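Local atomic coordinates of thioesterase domain-containing protein (Pseudomonas aeruginosa, PDB entry 3F1T), a protein that is of unknown function but probably acts as a hot-dog-fold hydrolase of acyl-CoA thioesters, perhaps of 1,4-dihydroxy-2-naphthoyl-CoA. Residues R12-S15 with C20-L23; T61-T66 with G118-D123; I69-V74 with N112-R117. All coordinates share one frame; numbering follows the deposited sequence.

Contact 1 (R12-S15 with C20-L23); sequences RFLS and CQVL
Gln21 reaches back with its amide to the backbone of Leu14 and Ser15, joining helix 4-15, the N-terminal helix of this hot-dog-fold chain, to the 3-10 turn 20-23 that precedes strand 26-31. NE2 of Gln21 does the touching: it lies 3.2 Å from Leu14 O and 3.8 Å from Ser15 CA. The first of these is a polar approach rather than a hydrogen bond, since the oxygen stands well off the plane of the amide and no N-H aims straight at it. The amide is turned with its nitrogen end inward, leaving OE1 of Gln21 5.0 Å from Leu14 O. The Gln21 chain gets there by starting with CG beside the backbone N (chi1 -72°) and then bending sharply at its middle bond (chi2 -92°), which swings CD toward the helix. Leu14 adds a looser apolar border, with its CG 4.4 Å from NE2 of Gln21.

Behind this first shell, the turn is closed by the backbone bond from Leu23 N to Cys20 O, and Val22 O receives NE2 of Gln43. Both segments also rest on helix 56-70, Leu14 and Phe13 against Ile69, Cys20 and Leu23 against Thr61, so the apolar side of the contact is buried while Gln21 and Ser15 remain exposed. Cys20 and Leu23 further pack on His19 of a second subunit, and Val22 meets Val22 of that subunit, which places the turn at a subunit interface. On the helix, the hydroxyl of Ser15 turns back one turn, and its OG donates a bond, of doubtful modelled length, to Arg12 O, with the donor tilted 23° from the carbonyl plane.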
loop_
_atom_site.group_PDB
_atom_site.type_symbol
_atom_site.label_atom_id
_atom_site.label_comp_id
_atom_site.label_asym_id
_atom_site.label_seq_id
_atom_site.Cartn_x
_atom_site.Cartn_y
_atom_site.Cartn_z
ATOM N N ARG B 12 -10.072 12.460 24.740
ATOM C CA ARG B 12 -9.739 13.863 24.493
ATOM C C ARG B 12 -9.194 14.073 23.075
ATOM O O ARG B 12 -9.610 14.990 22.361
ATOM C CB ARG B 12 -8.709 14.326 25.526
ATOM C CG ARG B 12 -8.522 15.828 25.587
ATOM C CD ARG B 12 -8.134 16.283 26.981
ATOM N NE ARG B 12 -6.986 15.554 27.524
ATOM C CZ ARG B 12 -5.735 16.013 27.534
ATOM N NH1 ARG B 12 -5.428 17.144 26.901
ATOM N NH2 ARG B 12 -4.779 15.317 28.141
ATOM N N PHE B 13 -8.265 13.213 22.677
ATOM C CA PHE B 13 -7.757 13.167 21.309
ATOM C C PHE B 13 -8.888 13.101 20.271
ATOM O O PHE B 13 -8.971 13.951 19.387
ATOM C CB PHE B 13 -6.811 11.968 21.179
ATOM C CG PHE B 13 -5.902 12.010 19.972
ATOM C CD1 PHE B 13 -6.365 12.468 18.749
ATOM C CD2 PHE B 13 -4.703 11.311 19.993
ATOM C CE1 PHE B 13 -5.617 12.282 17.577
ATOM C CE2 PHE B 13 -3.914 11.198 18.856
ATOM C CZ PHE B 13 -4.359 11.721 17.648
ATOM N N LEU B 14 -9.785 12.126 20.414
ATOM C CA LEU B 14 -10.909 11.953 19.487
ATOM C C LEU B 14 -11.812 13.195 19.392
ATOM O O LEU B 14 -12.320 13.532 18.317
ATOM C CB LEU B 14 -11.733 10.720 19.876
ATOM C CG LEU B 14 -12.955 10.305 19.044
ATOM C CD1 LEU B 14 -12.635 10.252 17.564
ATOM C CD2 LEU B 14 -13.499 8.959 19.537
ATOM N N SER B 15 -12.026 13.855 20.528
ATOM C CA SER B 15 -12.884 15.040 20.587
ATOM C C SER B 15 -12.364 16.221 19.771
ATOM O O SER B 15 -13.134 17.103 19.391
ATOM C CB SER B 15 -13.114 15.463 22.036
ATOM O OG SER B 15 -11.925 15.972 22.590
ATOM N N CYS B 20 -15.206 14.812 11.832
ATOM C CA CYS B 20 -15.731 13.462 11.750
ATOM C C CYS B 20 -16.595 13.120 12.960
ATOM O O CYS B 20 -17.019 11.980 13.115
ATOM C CB CYS B 20 -14.583 12.464 11.615
ATOM S SG CYS B 20 -13.725 12.085 13.158
ATOM N N GLN B 21 -16.848 14.110 13.818
ATOM C CA GLN B 21 -17.649 13.897 15.028
ATOM C C GLN B 21 -19.074 13.522 14.644
ATOM O O GLN B 21 -19.800 12.913 15.428
ATOM C CB GLN B 21 -17.660 15.155 15.898
ATOM C CG GLN B 21 -16.338 15.426 16.603
ATOM C CD GLN B 21 -16.272 14.813 17.991
ATOM O OE1 GLN B 21 -16.905 15.304 18.928
ATOM N NE2 GLN B 21 -15.475 13.756 18.135
ATOM N N VAL B 22 -19.386 13.748 13.373
ATOM C CA VAL B 22 -20.696 13.472 12.801
ATOM C C VAL B 22 -20.930 11.975 12.633
ATOM O O VAL B 22 -22.072 11.512 12.655
ATOM C CB VAL B 22 -20.830 14.193 11.453
ATOM C CG1 VAL B 22 -19.711 15.247 11.339
ATOM C CG2 VAL B 22 -20.753 13.213 10.294
ATOM N N LEU B 23 -19.833 11.224 12.672
ATOM C CA LEU B 23 -19.822 9.761 12.543
ATOM C C LEU B 23 -20.121 9.063 13.874
ATOM O O LEU B 23 -20.372 7.861 13.905
ATOM C CB LEU B 23 -18.454 9.304 12.028
ATOM C CG LEU B 23 -18.233 8.810 10.590
ATOM C CD1 LEU B 23 -19.204 9.386 9.578
ATOM C CD2 LEU B 23 -16.794 9.045 10.140
#

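Contact 2 (T61-T66 with G118-D123); sequences TLMDTT and GFAYQD
Met63 and Ala120 mark the closest backbone approach, 7.1 Å from CA to CA, where helix 61-66 crosses strand 118-121. The two axes come within 9.0 Å and their directions differ by 146°, so the helix runs obliquely antiparallel to the strand over the concave face of the sheet, the helix-in-sheet packing of the hot-dog fold. Side chains of the strand alternate: that of Ala120 points toward the helix, while those of Phe119 and Tyr121 turn away. Gly118 has no side chain, and its backbone lies beside the methyl end of Met63.

Met63, a selenomethionine modelled in two conformers, carries nearly the whole contact in the one described; its SE and CE distances hold for that conformer alone, and the other may meet the strand differently. Its chain is bent at chi2 (-52°) and again at chi3 (-41°), laying the selenium and the terminal methyl along the strand. SE stands 3.9 Å from the CB of Ala120 and 3.5 Å from Phe119 O. CE lies beside the same peptide run, 3.7 Å from Phe119 N. Within the helix, the Thr65 and Thr66 hydroxyls bond back to Thr61 O and Leu62 O, each from the face of the carbonyl plane opposite the backbone N-H that shares that oxygen. Leu62, Thr65 and Thr66 all pack on Leu37 of strand 34-39, whereas Asp64 bonds through OD1 to Thr83 and packs on Gly57 of a second subunit.

No hydrogen bond links helix and strand. The strand pairs with its two neighbours, Gly118 with Val132 and Phe119 with Phe103; in this conformer the contact is by dispersion, a polarisable selenoether, in place of methionine's thioether, against peptide groups and a methyl.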
loop_
_atom_site.group_PDB
_atom_site.type_symbol
_atom_site.label_atom_id
_atom_site.label_comp_id
_atom_site.label_asym_id
_atom_site.label_seq_id
_atom_site.Cartn_x
_atom_site.Cartn_y
_atom_site.Cartn_z
ATOM N N THR B 61 -12.162 6.443 7.634
ATOM C CA THR B 61 -12.036 7.384 8.731
ATOM C C THR B 61 -11.857 6.641 10.048
ATOM O O THR B 61 -11.004 6.996 10.852
ATOM C CB THR B 61 -13.278 8.291 8.832
ATOM O OG1 THR B 61 -13.412 9.048 7.618
ATOM C CG2 THR B 61 -13.131 9.243 10.000
ATOM N N LEU B 62 -12.699 5.640 10.291
ATOM C CA LEU B 62 -12.626 4.864 11.529
ATOM C C LEU B 62 -11.205 4.358 11.709
ATOM O O LEU B 62 -10.604 4.504 12.780
ATOM C CB LEU B 62 -13.619 3.695 11.499
ATOM C CG LEU B 62 -13.412 2.604 12.561
ATOM C CD1 LEU B 62 -13.666 3.152 13.975
ATOM C CD2 LEU B 62 -14.264 1.379 12.275
HETATM N N MSE B 63 -10.610 3.916 10.607
HETATM C CA MSE B 63 -9.374 3.136 10.664
HETATM C C MSE B 63 -8.125 3.999 10.565
HETATM O O MSE B 63 -7.114 3.718 11.211
HETATM C CB MSE B 63 -9.366 2.079 9.562
HETATM C CG MSE B 63 -10.370 0.982 9.793
HETATM SE SE MSE B 63 -10.229 0.166 11.539
HETATM C CE MSE B 63 -8.286 0.037 11.736
ATOM N N ASP B 64 -8.203 5.062 9.775
ATOM C CA ASP B 64 -7.258 6.166 9.875
ATOM C C ASP B 64 -7.223 6.735 11.277
ATOM O O ASP B 64 -6.149 6.957 11.826
ATOM C CB ASP B 64 -7.578 7.277 8.864
ATOM C CG ASP B 64 -6.522 8.362 8.847
ATOM O OD1 ASP B 64 -5.353 8.077 9.178
ATOM O OD2 ASP B 64 -6.871 9.520 8.586
ATOM N N THR B 65 -8.398 7.051 11.828
ATOM C CA THR B 65 -8.516 7.595 13.195
ATOM C C THR B 65 -8.020 6.628 14.272
ATOM O O THR B 65 -7.280 7.009 15.178
ATOM C CB THR B 65 -9.970 7.948 13.530
ATOM O OG1 THR B 65 -10.464 8.895 12.577
ATOM C CG2 THR B 65 -10.078 8.536 14.938
ATOM N N THR B 66 -8.447 5.379 14.188
ATOM C CA THR B 66 -7.972 4.364 15.119
ATOM C C THR B 66 -6.443 4.259 15.149
ATOM O O THR B 66 -5.849 4.172 16.222
ATOM C CB THR B 66 -8.620 2.981 14.825
ATOM O OG1 THR B 66 -10.034 3.072 15.016
ATOM C CG2 THR B 66 -8.088 1.924 15.760
ATOM N N GLY B 118 -3.661 -2.641 12.351
ATOM C CA GLY B 118 -4.968 -2.907 12.941
ATOM C C GLY B 118 -5.952 -3.477 11.927
ATOM O O GLY B 118 -5.562 -3.930 10.846
ATOM N N PHE B 119 -7.227 -3.499 12.287
ATOM C CA PHE B 119 -8.223 -4.117 11.415
ATOM C C PHE B 119 -9.613 -3.630 11.799
ATOM O O PHE B 119 -9.787 -3.076 12.881
ATOM C CB PHE B 119 -8.118 -5.655 11.463
ATOM C CG PHE B 119 -8.184 -6.231 12.850
ATOM C CD1 PHE B 119 -9.402 -6.642 13.387
ATOM C CD2 PHE B 119 -7.049 -6.318 13.634
ATOM C CE1 PHE B 119 -9.501 -7.078 14.691
ATOM C CE2 PHE B 119 -7.122 -6.814 14.924
ATOM C CZ PHE B 119 -8.359 -7.213 15.453
ATOM N N ALA B 120 -10.516 -3.610 10.822
ATOM C CA ALA B 120 -11.933 -3.457 11.090
ATOM C C ALA B 120 -12.642 -4.801 11.215
ATOM O O ALA B 120 -12.357 -5.741 10.473
ATOM C CB ALA B 120 -12.595 -2.606 10.018
ATOM N N TYR B 121 -13.686 -4.827 12.031
ATOM C CA TYR B 121 -14.461 -6.041 12.217
ATOM C C TYR B 121 -15.823 -5.683 12.804
ATOM O O TYR B 121 -16.074 -4.530 13.136
ATOM C CB TYR B 121 -13.700 -7.021 13.121
ATOM C CG TYR B 121 -13.541 -6.535 14.545
ATOM C CD1 TYR B 121 -14.432 -6.943 15.521
ATOM C CD2 TYR B 121 -12.633 -5.529 14.872
ATOM C CE1 TYR B 121 -14.336 -6.487 16.814
ATOM C CE2 TYR B 121 -12.504 -5.088 16.177
ATOM C CZ TYR B 121 -13.383 -5.562 17.138
ATOM O OH TYR B 121 -13.344 -5.115 18.437
ATOM N N GLN B 122 -16.728 -6.647 12.851
ATOM C CA GLN B 122 -18.052 -6.386 13.375
ATOM C C GLN B 122 -18.386 -7.265 14.556
ATOM O O GLN B 122 -18.474 -6.778 15.683
ATOM C CB GLN B 122 -19.109 -6.467 12.284
ATOM C CG GLN B 122 -19.153 -5.196 11.476
ATOM C CD GLN B 122 -20.037 -5.311 10.271
ATOM O OE1 GLN B 122 -19.929 -6.254 9.492
ATOM N NE2 GLN B 122 -20.936 -4.348 10.110
ATOM N N ASP B 123 -18.553 -8.558 14.319
ATOM C CA ASP B 123 -19.013 -9.442 15.383
ATOM C C ASP B 123 -17.844 -9.875 16.254
ATOM O O ASP B 123 -17.699 -9.414 17.391
ATOM C CB ASP B 123 -19.729 -10.662 14.805
ATOM C CG ASP B 123 -21.179 -10.383 14.494
ATOM O OD1 ASP B 123 -21.699 -11.000 13.536
ATOM O OD2 ASP B 123 -21.781 -9.511 15.165
#

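Contact 3 (I69-V74 with N112-R117); sequences ISTVCV and NVIFTR
Two kinds of contact tie residues 70-74 to strand 113-117: a pair of hydroxyls, Ser70 with Thr116, and a small apolar cluster in which Thr71 and Val74 close on Ile114.

The polar part is brief. The main bond of Ser70 OG goes to Cys67 O in the preceding helical turn. Ser70 OG and Thr116 OG1 also lie 3.1 Å apart, close enough to bond, the two side chains pointing toward each other from helix and strand. Thr116 OG1 stands anti to its own nitrogen (chi1 -166°), which turns the hydroxyl to Ser70. Glu105 O on the adjoining strand is a weak alternative partner for Thr116 OG1, so which of the two takes the threonine proton is not settled.

The apolar part centres on CD1 of Ile114. The extended chain of this residue (chi2 -180°) carries CD1 out to meet Val74 CG2 at 3.7 Å, tip to tip. Thr71 crosses the same side chain obliquely, its CB 3.8 Å from CD1 and its CG2 4.1 Å from CG2 of Ile114. Thr71 thus offers its methyl to the strand, while its OG1 bonds back to Gly68 O.

As helix 56-70 runs out, residues 71-73 follow a 3-10 path, with Val74 N bonded to Thr71 O. Around the contact, Cys106 of strand 100-109 touches both Ser70 and Ile114, and Val109 of that strand covers Val74. Thr116 packs on Phe136 of strand 130-137, and on the far side of the helical segment Ile69 and Val72 lie against Phe13 of helix 4-15.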
loop_
_atom_site.group_PDB
_atom_site.type_symbol
_atom_site.label_atom_id
_atom_site.label_comp_id
_atom_site.label_asym_id
_atom_site.label_seq_id
_atom_site.Cartn_x
_atom_site.Cartn_y
_atom_site.Cartn_z
ATOM N N ILE B 69 -4.815 7.382 16.653
ATOM C CA ILE B 69 -4.984 7.562 18.088
ATOM C C ILE B 69 -4.260 6.492 18.899
ATOM O O ILE B 69 -3.943 6.687 20.071
ATOM C CB ILE B 69 -6.470 7.630 18.462
ATOM C CG1 ILE B 69 -7.093 8.904 17.884
ATOM C CG2 ILE B 69 -6.635 7.619 19.970
ATOM C CD1 ILE B 69 -8.550 9.093 18.278
ATOM N N SER B 70 -3.996 5.356 18.272
ATOM C CA SER B 70 -3.297 4.263 18.939
ATOM C C SER B 70 -1.858 4.615 19.277
ATOM O O SER B 70 -1.248 3.976 20.137
ATOM C CB SER B 70 -3.340 2.990 18.088
ATOM O OG SER B 70 -2.405 3.057 17.030
ATOM N N THR B 71 -1.364 5.717 18.719
ATOM C CA THR B 71 -0.055 6.236 19.115
ATOM C C THR B 71 -0.021 6.614 20.592
ATOM O O THR B 71 1.053 6.680 21.179
ATOM C CB THR B 71 0.365 7.465 18.276
ATOM O OG1 THR B 71 -0.599 8.512 18.442
ATOM C CG2 THR B 71 0.441 7.109 16.811
ATOM N N VAL B 72 -1.190 6.885 21.187
ATOM C CA VAL B 72 -1.249 7.269 22.595
ATOM C C VAL B 72 -0.717 6.123 23.435
ATOM O O VAL B 72 -0.206 6.329 24.541
ATOM C CB VAL B 72 -2.673 7.664 23.083
ATOM C CG1 VAL B 72 -3.250 8.817 22.262
ATOM C CG2 VAL B 72 -3.623 6.454 23.096
ATOM N N CYS B 73 -0.745 4.925 22.866
ATOM C CA CYS B 73 -0.398 3.738 23.620
ATOM C C CYS B 73 1.089 3.678 23.851
ATOM O O CYS B 73 1.550 2.865 24.638
ATOM C CB CYS B 73 -0.849 2.475 22.899
ATOM S SG CYS B 73 -2.638 2.380 22.681
ATOM N N VAL B 74 1.853 4.422 23.052
ATOM C CA VAL B 74 3.305 4.352 23.150
ATOM C C VAL B 74 3.985 5.663 23.503
ATOM O O VAL B 74 5.186 5.687 23.729
ATOM C CB VAL B 74 3.958 3.777 21.881
ATOM C CG1 VAL B 74 3.564 2.320 21.699
ATOM C CG2 VAL B 74 3.601 4.620 20.653
ATOM N N ASN B 112 11.088 9.551 15.308
ATOM C CA ASN B 112 10.120 10.459 14.678
ATOM C C ASN B 112 8.949 9.805 13.940
ATOM O O ASN B 112 8.071 10.495 13.426
ATOM C CB ASN B 112 10.824 11.477 13.781
ATOM C CG ASN B 112 11.646 12.480 14.576
ATOM O OD1 ASN B 112 11.091 13.323 15.286
ATOM N ND2 ASN B 112 12.962 12.307 14.578
ATOM N N VAL B 113 8.892 8.478 13.944
ATOM C CA VAL B 113 7.844 7.774 13.218
ATOM C C VAL B 113 7.287 6.644 14.072
ATOM O O VAL B 113 8.030 5.984 14.805
ATOM C CB VAL B 113 8.375 7.189 11.893
ATOM C CG1 VAL B 113 7.224 6.648 11.056
ATOM C CG2 VAL B 113 9.174 8.223 11.121
ATOM N N ILE B 114 5.966 6.498 14.064
ATOM C CA ILE B 114 5.301 5.344 14.682
ATOM C C ILE B 114 4.540 4.562 13.638
ATOM O O ILE B 114 3.968 5.146 12.724
ATOM C CB ILE B 114 4.309 5.774 15.768
ATOM C CG1 ILE B 114 5.038 6.624 16.815
ATOM C CG2 ILE B 114 3.650 4.550 16.402
ATOM C CD1 ILE B 114 4.164 7.098 17.943
ATOM N N PHE B 115 4.756 3.251 13.652
ATOM C CA PHE B 115 4.142 2.329 12.706
ATOM C C PHE B 115 3.107 1.482 13.438
ATOM O O PHE B 115 3.365 0.957 14.522
ATOM C CB PHE B 115 5.200 1.392 12.111
ATOM C CG PHE B 115 6.241 2.095 11.270
ATOM C CD1 PHE B 115 7.350 2.689 11.859
ATOM C CD2 PHE B 115 6.105 2.167 9.889
ATOM C CE1 PHE B 115 8.311 3.318 11.090
ATOM C CE2 PHE B 115 7.073 2.790 9.110
ATOM C CZ PHE B 115 8.180 3.362 9.722
ATOM N N THR B 116 1.951 1.305 12.814
ATOM C CA THR B 116 0.844 0.722 13.519
ATOM C C THR B 116 0.016 -0.158 12.584
ATOM O O THR B 116 -0.008 0.057 11.383
ATOM C CB THR B 116 -0.021 1.800 14.201
ATOM O OG1 THR B 116 -0.908 1.172 15.139
ATOM C CG2 THR B 116 -0.817 2.571 13.199
ATOM N N ARG B 117 -0.494 -1.252 13.127
ATOM C CA ARG B 117 -1.281 -2.181 12.358
ATOM C C ARG B 117 -2.590 -2.420 13.100
ATOM O O ARG B 117 -2.601 -2.548 14.326
ATOM C CB ARG B 117 -0.504 -3.486 12.213
ATOM C CG ARG B 117 -1.148 -4.481 11.278
ATOM C CD ARG B 117 -0.187 -5.625 10.918
ATOM N NE ARG B 117 -0.813 -6.524 9.952
ATOM C CZ ARG B 117 -1.424 -7.663 10.279
ATOM N NH1 ARG B 117 -1.275 -8.174 11.504
ATOM N NH2 ARG B 117 -2.069 -8.360 9.342
#

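How the contacts relate
Helix 56-70 joins the three contacts. Contacts 2 and 3 have centres 15 Å apart: contact 2 uses the middle of the helix and the end of strand 113-121, contact 3 the end of the helix with the turn after it and the start of the strand, nested in the chain loop that contact 2 closes. Contact 1 packs on the helix and on the turn that follows it: Leu23 CD2 is 3.7 Å from Thr61 CG2, and Phe13 CD2 is 3.7 Å from Val72 CG1. Contacts 1 and 2 both reach the second subunit; thioesterases of this fold generally place active sites between subunits. A magnesium ion lies about 9 Å from the Ile114 side chain.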